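Local structure of pyroglutatmate porin OpdO (Pseudomonas aeruginosa, 3SZV) at residues R30-N35 with R391-Y396; G53-L58 with R140-L145. The protein probably acts as a porin of the OprD family, a beta-barrel channel that lets small carboxylates cross the bacterial outer membrane. All coordinates share one frame; numbering follows the deposited sequence.

Contact 1: residues R30-N35 with R391-Y396; sequences RNFYFN and RLILSY
Leu-392 O accepts the backbone N-H of Tyr-33 at 2.8 Å. Two further groups approach this oxygen: Phe-32 CA in a CA-H...O contact, and a water that also sits by Asn-31 OD1. Tyr-33 O in turn takes the N-H of Leu-392. A second reciprocal pair of bonds joins Asn-31 and Leu-394. In the Asn-31 side chain, OD1 accepts a hydrogen bond from Trp-50 NE1 and ND2 donates one to Gln-52 OE1, both on the next strand. On the sheet face of Phe-34 and Arg-391 these two side chains lie side by side, pointing the same way. Phe-34 CG is anti to the backbone N (chi1 175°), which sets it beside the carbonyl carbon. Arg-391 NE lies at the edge of the Phe-34 ring, 4.0 Å from CE1, with ring and guanidinium planes 64° apart. That NE is salt-bridged to Glu-389. Phe-32 also leans on Ile-393 CG1, although its second conformer leaves the exact spacing doubtful. Segments 30-35 and 391-396 run antiparallel, 178° apart and 4.7 Å between axes; they belong to the first and last strands of the chain, paired at the closing seam of a porin beta-barrel.

Contact 2: residues G53-L58 with R140-L145; sequences GFLLRL and RLLPEL. With C8E ((hydroxyethyloxy)tri(ethyloxy)octane), chain C.
Leu-55 and Pro-143 meet tip to tip, CD2 of the leucine standing 3.5 Å from CD of the proline ring. Beside them Leu-142 comes in obliquely, its CD2 methyl lying 3.9 Å from Leu-55 CG and close to the carbonyl oxygen of Phe-54. Toward the N-terminal end of segment 53-58, Leu-141 rests directly on the main chain of Gly-53. Its CG is anti to the backbone N (chi1 -174°), and the CD1 methyl beyond it comes within 3.6 Å of Gly-53 N, with CD2 4.0 Å from Gly-53 CA. With no side chain on the glycine, the leucine can settle this close to the backbone. No hydrogen bond joins 53-58 to 140-145; the contact is van der Waals packing, mostly buried, and Leu-76 of the neighbouring strand packs against both Leu-55 and Pro-143. The 140-145 segment belongs to the long connection between strands 120-124 and 145-147, which folds inward against the barrel wall, as do the constricting loops of OprD-family porins. Pro-143 O is bonded to Lys-170 NZ, which ties the loop to strand 159-170 as well. The other side of segment 53-58 is partly exposed and is covered by detergent rather than by the loop. Phe-54 points away from the loop and meets a bound C8E: C19 lies 3.6 Å above the plane, over the ring centre, and C16 is 3.6 Å from CD1. Leu-56 CB is 4.2 Å from C13 of this detergent, and a further C8E also touches Leu-56, on a surface consistent with one that faces lipid in the membrane.

After the N-terminal helix 10-21, the chain enters strand 24-38, which supplies 30-35, and turns back into strand 49-59, which supplies 53-58. Contact 2 closes the first loop when the connection after strand 120-124 returns as 140-145 to that second strand. Contact 1 closes only near the C terminus, when strand 387-399 reaches the first strand, so contact 2 is nested within its loop. The contacts adjoin: Arg-30 O lies 2.7 Å from Gly-53 N, a probable hydrogen bond, and Arg-30 NH1 makes weak hydrogen bonds to the carbonyl oxygens of Arg-140 and Leu-141. One contact thus joins the first and last barrel strands, the other fastens an inward-folded loop to the adjacent wall.

Contact 1: residues R30-N35 with R391-Y396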
ATOM      1  N   ARG A  30      10.580   9.408  12.128  1.00 17.46           N
ATOM      2  CA  ARG A  30      10.231   8.021  12.404  1.00 18.35           C
ATOM      3  C   ARG A  30      11.393   7.315  13.036  1.00 18.28           C
ATOM      4  O   ARG A  30      12.516   7.373  12.539  1.00 21.00           O
ATOM      5  CB  ARG A  30       9.896   7.290  11.116  1.00 20.03           C
ATOM      6  CG  ARG A  30       8.611   7.684  10.509  1.00 26.39           C
ATOM      7  CD  ARG A  30       8.303   6.708   9.406  1.00 30.38           C
ATOM      8  NE  ARG A  30       7.230   7.199   8.572  1.00 29.64           N
ATOM      9  CZ  ARG A  30       6.850   6.618   7.442  1.00 22.82           C
ATOM     10  NH1 ARG A  30       7.462   5.515   7.024  1.00 28.91           N
ATOM     11  NH2 ARG A  30       5.851   7.137   6.750  1.00 25.94           N
ATOM     12  N   ASN A  31      11.122   6.626  14.133  1.00 19.58           N
ATOM     13  CA  ASN A  31      12.127   5.815  14.775  1.00 18.55           C
ATOM     14  C   ASN A  31      11.583   4.393  14.743  1.00 22.02           C
ATOM     15  O   ASN A  31      10.495   4.120  15.258  1.00 23.72           O
ATOM     16  CB  ASN A  31      12.366   6.297  16.202  1.00 21.14           C
ATOM     17  CG  ASN A  31      13.514   5.574  16.867  1.00 25.61           C
ATOM     18  OD1 ASN A  31      13.319   4.544  17.509  1.00 28.82           O
ATOM     19  ND2 ASN A  31      14.723   6.096  16.702  1.00 24.52           N
ATOM     20  N   PHE A  32      12.342   3.497  14.132  1.00 19.48           N
ATOM     21  CA  PHE A  32      11.833   2.179  13.784  0.51 19.29           C
ATOM     22  C   PHE A  32      12.736   1.088  14.340  1.00 19.03           C
ATOM     23  O   PHE A  32      13.935   1.062  14.057  1.00 20.90           O
ATOM     24  CB  PHE A  32      11.756   2.053  12.260  0.51 20.06           C
ATOM     25  CG  PHE A  32      10.808   0.990  11.777  0.51 26.98           C
ATOM     26  CD1 PHE A  32       9.604   1.344  11.194  0.51 39.82           C
ATOM     27  CD2 PHE A  32      11.119  -0.353  11.896  0.51 51.59           C
ATOM     28  CE1 PHE A  32       8.727   0.379  10.739  0.51 44.69           C
ATOM     29  CE2 PHE A  32      10.242  -1.326  11.444  0.51 34.47           C
ATOM     30  CZ  PHE A  32       9.046  -0.958  10.866  0.51 27.83           C
ATOM     31  N   TYR A  33      12.156   0.194  15.128  1.00 19.96           N
ATOM     32  CA  TYR A  33      12.878  -0.968  15.616  1.00 20.90           C
ATOM     33  C   TYR A  33      12.201  -2.231  15.106  1.00 22.82           C
ATOM     34  O   TYR A  33      10.972  -2.347  15.114  1.00 21.05           O
ATOM     35  CB  TYR A  33      12.947  -0.987  17.139  1.00 23.31           C
ATOM     36  CG  TYR A  33      13.583  -2.251  17.662  1.00 27.66           C
ATOM     37  CD1 TYR A  33      14.960  -2.415  17.641  1.00 28.02           C
ATOM     38  CD2 TYR A  33      12.804  -3.287  18.155  1.00 30.09           C
ATOM     39  CE1 TYR A  33      15.548  -3.579  18.111  1.00 29.30           C
ATOM     40  CE2 TYR A  33      13.380  -4.451  18.628  1.00 30.40           C
ATOM     41  CZ  TYR A  33      14.749  -4.589  18.603  1.00 30.64           C
ATOM     42  OH  TYR A  33      15.324  -5.750  19.074  1.00 39.22           O
ATOM     43  N   PHE A  34      13.016  -3.176  14.661  1.00 21.27           N
ATOM     44  CA  PHE A  34      12.516  -4.371  14.014  1.00 25.33           C
ATOM     45  C   PHE A  34      13.294  -5.568  14.542  1.00 26.75           C
ATOM     46  O   PHE A  34      14.522  -5.539  14.601  1.00 25.46           O
ATOM     47  CB  PHE A  34      12.712  -4.198  12.505  1.00 35.23           C
ATOM     48  CG  PHE A  34      12.351  -5.400  11.690  1.00 31.51           C
ATOM     49  CD1 PHE A  34      11.092  -5.512  11.118  1.00 49.84           C
ATOM     50  CD2 PHE A  34      13.280  -6.407  11.466  1.00 34.21           C
ATOM     51  CE1 PHE A  34      10.760  -6.614  10.353  1.00 38.77           C
ATOM     52  CE2 PHE A  34      12.955  -7.507  10.699  1.00 39.11           C
ATOM     53  CZ  PHE A  34      11.693  -7.611  10.143  1.00 48.84           C
ATOM     54  N   ASN A  35      12.586  -6.618  14.947  1.00 23.74           N
ATOM     55  CA  ASN A  35      13.254  -7.845  15.356  1.00 25.58           C
ATOM     56  C   ASN A  35      12.564  -9.049  14.742  1.00 28.10           C
ATOM     57  O   ASN A  35      11.333  -9.153  14.776  1.00 26.13           O
ATOM     58  CB  ASN A  35      13.293  -7.964  16.884  1.00 29.57           C
ATOM     59  CG  ASN A  35      13.960  -9.237  17.356  1.00 54.76           C
ATOM     60  OD1 ASN A  35      13.293 -10.235  17.628  1.00 44.07           O
ATOM     61  ND2 ASN A  35      15.285  -9.208  17.466  1.00 54.40           N
ATOM     62  N   ARG A 391       7.724  -5.211  15.719  1.00 21.29           N
ATOM     63  CA  ARG A 391       8.073  -3.881  15.229  1.00 20.83           C
ATOM     64  C   ARG A 391       7.658  -2.867  16.272  1.00 25.78           C
ATOM     65  O   ARG A 391       6.597  -2.983  16.889  1.00 23.73           O
ATOM     66  CB  ARG A 391       7.371  -3.565  13.908  1.00 23.29           C
ATOM     67  CG  ARG A 391       7.626  -4.574  12.804  1.00 21.55           C
ATOM     68  CD  ARG A 391       6.964  -4.185  11.491  1.00 29.56           C
ATOM     69  NE  ARG A 391       7.044  -5.281  10.530  1.00 25.22           N
ATOM     70  CZ  ARG A 391       6.930  -5.147   9.211  1.00 33.04           C
ATOM     71  NH1 ARG A 391       6.735  -3.951   8.671  1.00 36.97           N
ATOM     72  NH2 ARG A 391       7.017  -6.216   8.430  1.00 34.18           N
ATOM     73  N   LEU A 392       8.508  -1.871  16.484  1.00 22.66           N
ATOM     74  CA  LEU A 392       8.155  -0.758  17.341  1.00 21.91           C
ATOM     75  C   LEU A 392       8.425   0.490  16.534  1.00 21.14           C
ATOM     76  O   LEU A 392       9.555   0.712  16.091  1.00 22.00           O
ATOM     77  CB  LEU A 392       8.995  -0.745  18.615  1.00 24.70           C
ATOM     78  CG  LEU A 392       8.574   0.308  19.638  1.00 35.54           C
ATOM     79  CD1 LEU A 392       7.105   0.123  20.003  1.00 38.93           C
ATOM     80  CD2 LEU A 392       9.455   0.238  20.877  1.00 57.18           C
ATOM     81  N   ILE A 393       7.389   1.286  16.314  1.00 20.65           N
ATOM     82  CA  ILE A 393       7.520   2.484  15.500  1.00 20.61           C
ATOM     83  C   ILE A 393       7.088   3.710  16.287  1.00 23.09           C
ATOM     84  O   ILE A 393       5.957   3.788  16.773  1.00 22.29           O
ATOM     85  CB  ILE A 393       6.678   2.390  14.213  1.00 22.10           C
ATOM     86  CG1 ILE A 393       6.884   1.034  13.527  1.00 27.06           C
ATOM     87  CG2 ILE A 393       7.015   3.543  13.265  1.00 25.80           C
ATOM     88  CD1 ILE A 393       5.825   0.001  13.870  1.00 29.99           C
ATOM     89  N   LEU A 394       8.007   4.658  16.425  1.00 21.15           N
ATOM     90  CA  LEU A 394       7.695   5.965  16.994  1.00 22.48           C
ATOM     91  C   LEU A 394       7.626   6.955  15.845  1.00 23.84           C
ATOM     92  O   LEU A 394       8.511   6.984  14.981  1.00 25.05           O
ATOM     93  CB  LEU A 394       8.767   6.394  17.992  1.00 28.14           C
ATOM     94  CG  LEU A 394       8.751   5.789  19.396  1.00 42.74           C
ATOM     95  CD1 LEU A 394       8.600   4.279  19.363  1.00 44.88           C
ATOM     96  CD2 LEU A 394      10.017   6.185  20.142  1.00 48.77           C
ATOM     97  N   SER A 395       6.576   7.768  15.814  1.00 22.33           N
ATOM     98  CA  SER A 395       6.374   8.699  14.715  0.54 21.85           C
ATOM     99  C   SER A 395       5.933  10.066  15.220  1.00 22.02           C
ATOM    100  O   SER A 395       5.197  10.172  16.198  1.00 25.35           O
ATOM    101  CB  SER A 395       5.331   8.146  13.734  0.54 26.65           C
ATOM    102  OG  SER A 395       5.121   9.038  12.650  0.54 37.78           O
ATOM    103  N   TYR A 396       6.393  11.107  14.552  1.00 19.54           N
ATOM    104  CA  TYR A 396       5.976  12.458  14.891  1.00 21.37           C
ATOM    105  C   TYR A 396       5.953  13.285  13.629  1.00 24.42           C
ATOM    106  O   TYR A 396       6.951  13.344  12.905  1.00 25.53           O
ATOM    107  CB  TYR A 396       6.913  13.104  15.915  1.00 22.91           C
ATOM    108  CG  TYR A 396       6.497  14.508  16.296  1.00 23.62           C
ATOM    109  CD1 TYR A 396       5.484  14.724  17.219  1.00 26.00           C
ATOM    110  CD2 TYR A 396       7.107  15.611  15.718  1.00 25.20           C
ATOM    111  CE1 TYR A 396       5.097  16.001  17.569  1.00 32.37           C
ATOM    112  CE2 TYR A 396       6.725  16.899  16.063  1.00 26.57           C
ATOM    113  CZ  TYR A 396       5.718  17.081  16.989  1.00 28.54           C
ATOM    114  OH  TYR A 396       5.322  18.354  17.344  1.00 33.83           O
TER
HETATM  115  O   HOH W   1      11.126   2.469  17.960  1.00 40.95           O

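Contact 2: residues G53-L58 with R140-L145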
ATOM      1  N   GLY A  53      14.540   7.918  10.821  1.00 16.01           N
ATOM      2  CA  GLY A  53      14.223   8.476   9.523  1.00 17.49           C
ATOM      3  C   GLY A  53      13.622   9.865   9.593  1.00 18.06           C
ATOM      4  O   GLY A  53      13.018  10.250  10.596  1.00 17.82           O
ATOM      5  N   PHE A  54      13.794  10.612   8.510  1.00 16.62           N
ATOM      6  CA  PHE A  54      13.217  11.942   8.365  1.00 17.68           C
ATOM      7  C   PHE A  54      12.564  11.994   7.004  1.00 19.71           C
ATOM      8  O   PHE A  54      13.142  11.544   6.016  1.00 18.21           O
ATOM      9  CB  PHE A  54      14.299  13.025   8.439  1.00 17.56           C
ATOM     10  CG  PHE A  54      15.077  13.020   9.725  1.00 22.59           C
ATOM     11  CD1 PHE A  54      14.734  13.873  10.761  1.00 25.62           C
ATOM     12  CD2 PHE A  54      16.139  12.152   9.900  1.00 20.08           C
ATOM     13  CE1 PHE A  54      15.446  13.867  11.950  1.00 29.40           C
ATOM     14  CE2 PHE A  54      16.859  12.139  11.089  1.00 25.12           C
ATOM     15  CZ  PHE A  54      16.509  12.997  12.112  1.00 25.90           C
ATOM     16  N   LEU A  55      11.357  12.541   6.957  1.00 17.79           N
ATOM     17  CA  LEU A  55      10.616  12.655   5.712  1.00 17.70           C
ATOM     18  C   LEU A  55      10.118  14.084   5.567  1.00 18.05           C
ATOM     19  O   LEU A  55       9.272  14.532   6.341  1.00 20.59           O
ATOM     20  CB  LEU A  55       9.438  11.689   5.702  1.00 19.19           C
ATOM     21  CG  LEU A  55       9.783  10.209   5.905  1.00 22.11           C
ATOM     22  CD1 LEU A  55       9.890   9.818   7.382  1.00 22.63           C
ATOM     23  CD2 LEU A  55       8.718   9.372   5.219  1.00 25.75           C
ATOM     24  N   LEU A  56      10.653  14.799   4.584  1.00 17.74           N
ATOM     25  CA  LEU A  56      10.234  16.170   4.314  1.00 18.17           C
ATOM     26  C   LEU A  56       9.354  16.157   3.072  1.00 22.35           C
ATOM     27  O   LEU A  56       9.784  15.716   2.008  1.00 23.27           O
ATOM     28  CB  LEU A  56      11.459  17.048   4.077  1.00 19.86           C
ATOM     29  CG  LEU A  56      11.168  18.511   3.753  1.00 24.98           C
ATOM     30  CD1 LEU A  56      10.654  19.244   4.989  1.00 27.88           C
ATOM     31  CD2 LEU A  56      12.421  19.192   3.220  1.00 37.25           C
ATOM     32  N   ARG A  57       8.117  16.617   3.215  1.00 20.26           N
ATOM     33  CA  ARG A  57       7.164  16.639   2.109  1.00 21.49           C
ATOM     34  C   ARG A  57       6.807  18.077   1.743  1.00 23.48           C
ATOM     35  O   ARG A  57       6.390  18.849   2.601  1.00 25.05           O
ATOM     36  CB  ARG A  57       5.894  15.874   2.494  1.00 23.16           C
ATOM     37  CG  ARG A  57       6.094  14.371   2.711  1.00 28.70           C
ATOM     38  CD  ARG A  57       4.821  13.718   3.261  1.00 34.40           C
ATOM     39  NE  ARG A  57       4.925  12.260   3.387  1.00 40.45           N
ATOM     40  CZ  ARG A  57       5.210  11.609   4.515  1.00 50.66           C
ATOM     41  NH1 ARG A  57       5.433  12.274   5.645  1.00 28.96           N
ATOM     42  NH2 ARG A  57       5.269  10.284   4.512  1.00 49.06           N
ATOM     43  N   LEU A  58       6.995  18.443   0.479  1.00 19.81           N
ATOM     44  CA  LEU A  58       6.549  19.743  -0.003  1.00 19.50           C
ATOM     45  C   LEU A  58       5.552  19.532  -1.131  1.00 20.46           C
ATOM     46  O   LEU A  58       5.801  18.749  -2.049  1.00 21.36           O
ATOM     47  CB  LEU A  58       7.709  20.598  -0.500  1.00 24.33           C
ATOM     48  CG  LEU A  58       7.239  21.915  -1.134  1.00 32.79           C
ATOM     49  CD1 LEU A  58       7.894  23.127  -0.476  1.00 46.70           C
ATOM     50  CD2 LEU A  58       7.466  21.920  -2.642  1.00 53.57           C
ATOM     51  N   ARG A 140       7.809   0.302   6.496  1.00 20.44           N
ATOM     52  CA  ARG A 140       9.125   0.292   7.124  1.00 22.27           C
ATOM     53  C   ARG A 140       9.539   1.706   7.530  1.00 22.55           C
ATOM     54  O   ARG A 140       8.705   2.513   7.945  1.00 24.90           O
ATOM     55  CB  ARG A 140      10.159  -0.336   6.188  1.00 23.62           C
ATOM     56  CG  ARG A 140       9.957  -1.832   5.967  1.00 36.70           C
ATOM     57  CD  ARG A 140      11.168  -2.442   5.279  1.00 45.63           C
ATOM     58  N   LEU A 141      10.823   2.015   7.413  1.00 19.77           N
ATOM     59  CA  LEU A 141      11.309   3.319   7.837  1.00 17.42           C
ATOM     60  C   LEU A 141      10.955   4.431   6.846  1.00 17.83           C
ATOM     61  O   LEU A 141      10.504   5.513   7.245  1.00 19.28           O
ATOM     62  CB  LEU A 141      12.823   3.283   8.032  1.00 19.17           C
ATOM     63  CG  LEU A 141      13.409   4.574   8.619  1.00 19.17           C
ATOM     64  CD1 LEU A 141      13.063   4.719  10.097  1.00 21.33           C
ATOM     65  CD2 LEU A 141      14.914   4.646   8.406  1.00 20.04           C
ATOM     66  N   LEU A 142      11.217   4.172   5.572  1.00 16.84           N
ATOM     67  CA  LEU A 142      11.024   5.157   4.513  1.00 16.93           C
ATOM     68  C   LEU A 142      10.215   4.526   3.391  1.00 16.87           C
ATOM     69  O   LEU A 142      10.298   3.321   3.160  1.00 18.35           O
ATOM     70  CB  LEU A 142      12.378   5.656   3.991  1.00 16.96           C
ATOM     71  CG  LEU A 142      13.275   6.318   5.037  1.00 18.93           C
ATOM     72  CD1 LEU A 142      14.683   6.532   4.498  1.00 21.33           C
ATOM     73  CD2 LEU A 142      12.682   7.647   5.518  1.00 19.56           C
ATOM     74  N   PRO A 143       9.402   5.325   2.698  1.00 14.96           N
ATOM     75  CA  PRO A 143       8.478   4.742   1.719  1.00 15.38           C
ATOM     76  C   PRO A 143       9.148   4.194   0.456  1.00 16.82           C
ATOM     77  O   PRO A 143      10.203   4.691   0.020  1.00 16.56           O
ATOM     78  CB  PRO A 143       7.570   5.925   1.343  1.00 16.31           C
ATOM     79  CG  PRO A 143       8.396   7.157   1.690  1.00 16.80           C
ATOM     80  CD  PRO A 143       9.189   6.769   2.894  1.00 17.07           C
ATOM     81  N   GLU A 144       8.530   3.177  -0.133  1.00 15.29           N
ATOM     82  CA  GLU A 144       8.816   2.812  -1.512  1.00 14.96           C
ATOM     83  C   GLU A 144       8.365   3.956  -2.443  1.00 15.42           C
ATOM     84  O   GLU A 144       7.344   4.604  -2.193  1.00 15.80           O
ATOM     85  CB  GLU A 144       8.068   1.520  -1.863  1.00 15.61           C
ATOM     86  CG  GLU A 144       8.305   1.011  -3.284  1.00 15.58           C
ATOM     87  CD  GLU A 144       7.490  -0.226  -3.615  1.00 16.23           C
ATOM     88  OE1 GLU A 144       6.450  -0.444  -2.979  1.00 14.90           O
ATOM     89  OE2 GLU A 144       7.903  -0.995  -4.513  1.00 15.62           O
ATOM     90  N   LEU A 145       9.119   4.206  -3.513  1.00 14.06           N
ATOM     91  CA  LEU A 145       8.708   5.162  -4.544  1.00 14.12           C
ATOM     92  C   LEU A 145       8.773   4.474  -5.895  1.00 15.17           C
ATOM     93  O   LEU A 145       9.588   3.565  -6.105  1.00 16.76           O
ATOM     94  CB  LEU A 145       9.628   6.391  -4.579  1.00 16.02           C
ATOM     95  CG  LEU A 145       9.676   7.240  -3.318  1.00 13.82           C
ATOM     96  CD1 LEU A 145      10.750   8.307  -3.449  1.00 17.43           C
ATOM     97  CD2 LEU A 145       8.319   7.861  -3.057  1.00 16.41           C
TER
HETATM   98  C1  C8E C 386      24.057  12.382  -5.101  1.00 38.52           C
HETATM   99  C2  C8E C 386      23.112  13.109  -4.152  1.00 30.34           C
HETATM  100  C3  C8E C 386      22.106  13.948  -4.927  1.00 28.52           C
HETATM  101  C4  C8E C 386      21.460  14.994  -4.025  1.00 24.43           C
HETATM  102  C5  C8E C 386      20.733  14.331  -2.866  1.00 20.86           C
HETATM  103  C6  C8E C 386      20.073  15.330  -1.918  1.00 22.24           C
HETATM  104  C7  C8E C 386      19.373  14.604  -0.771  1.00 22.77           C
HETATM  105  C8  C8E C 386      18.446  15.512   0.040  1.00 24.07           C
HETATM  106  O9  C8E C 386      17.927  14.812   1.164  1.00 26.35           O
HETATM  107  C10 C8E C 386      17.108  15.631   1.983  1.00 23.66           C
HETATM  108  C11 C8E C 386      16.590  14.856   3.199  1.00 25.15           C
HETATM  109  O12 C8E C 386      15.756  15.676   3.996  1.00 29.70           O
HETATM  110  C13 C8E C 386      14.990  14.955   4.944  1.00 27.82           C
HETATM  111  C16 C8E C 386      15.799  16.572   8.574  1.00 51.69           C
HETATM  112  C17 C8E C 386      17.255  17.019   8.572  1.00 51.24           C
HETATM  113  O18 C8E C 386      17.840  16.788   9.834  1.00 52.25           O
HETATM  114  C19 C8E C 386      18.277  15.457   9.983  1.00 53.43           C
HETATM  115  C20 C8E C 386      19.738  15.365   9.557  1.00 54.81           C
HETATM  116  O21 C8E C 386      20.524  14.896  10.628  1.00 55.55           O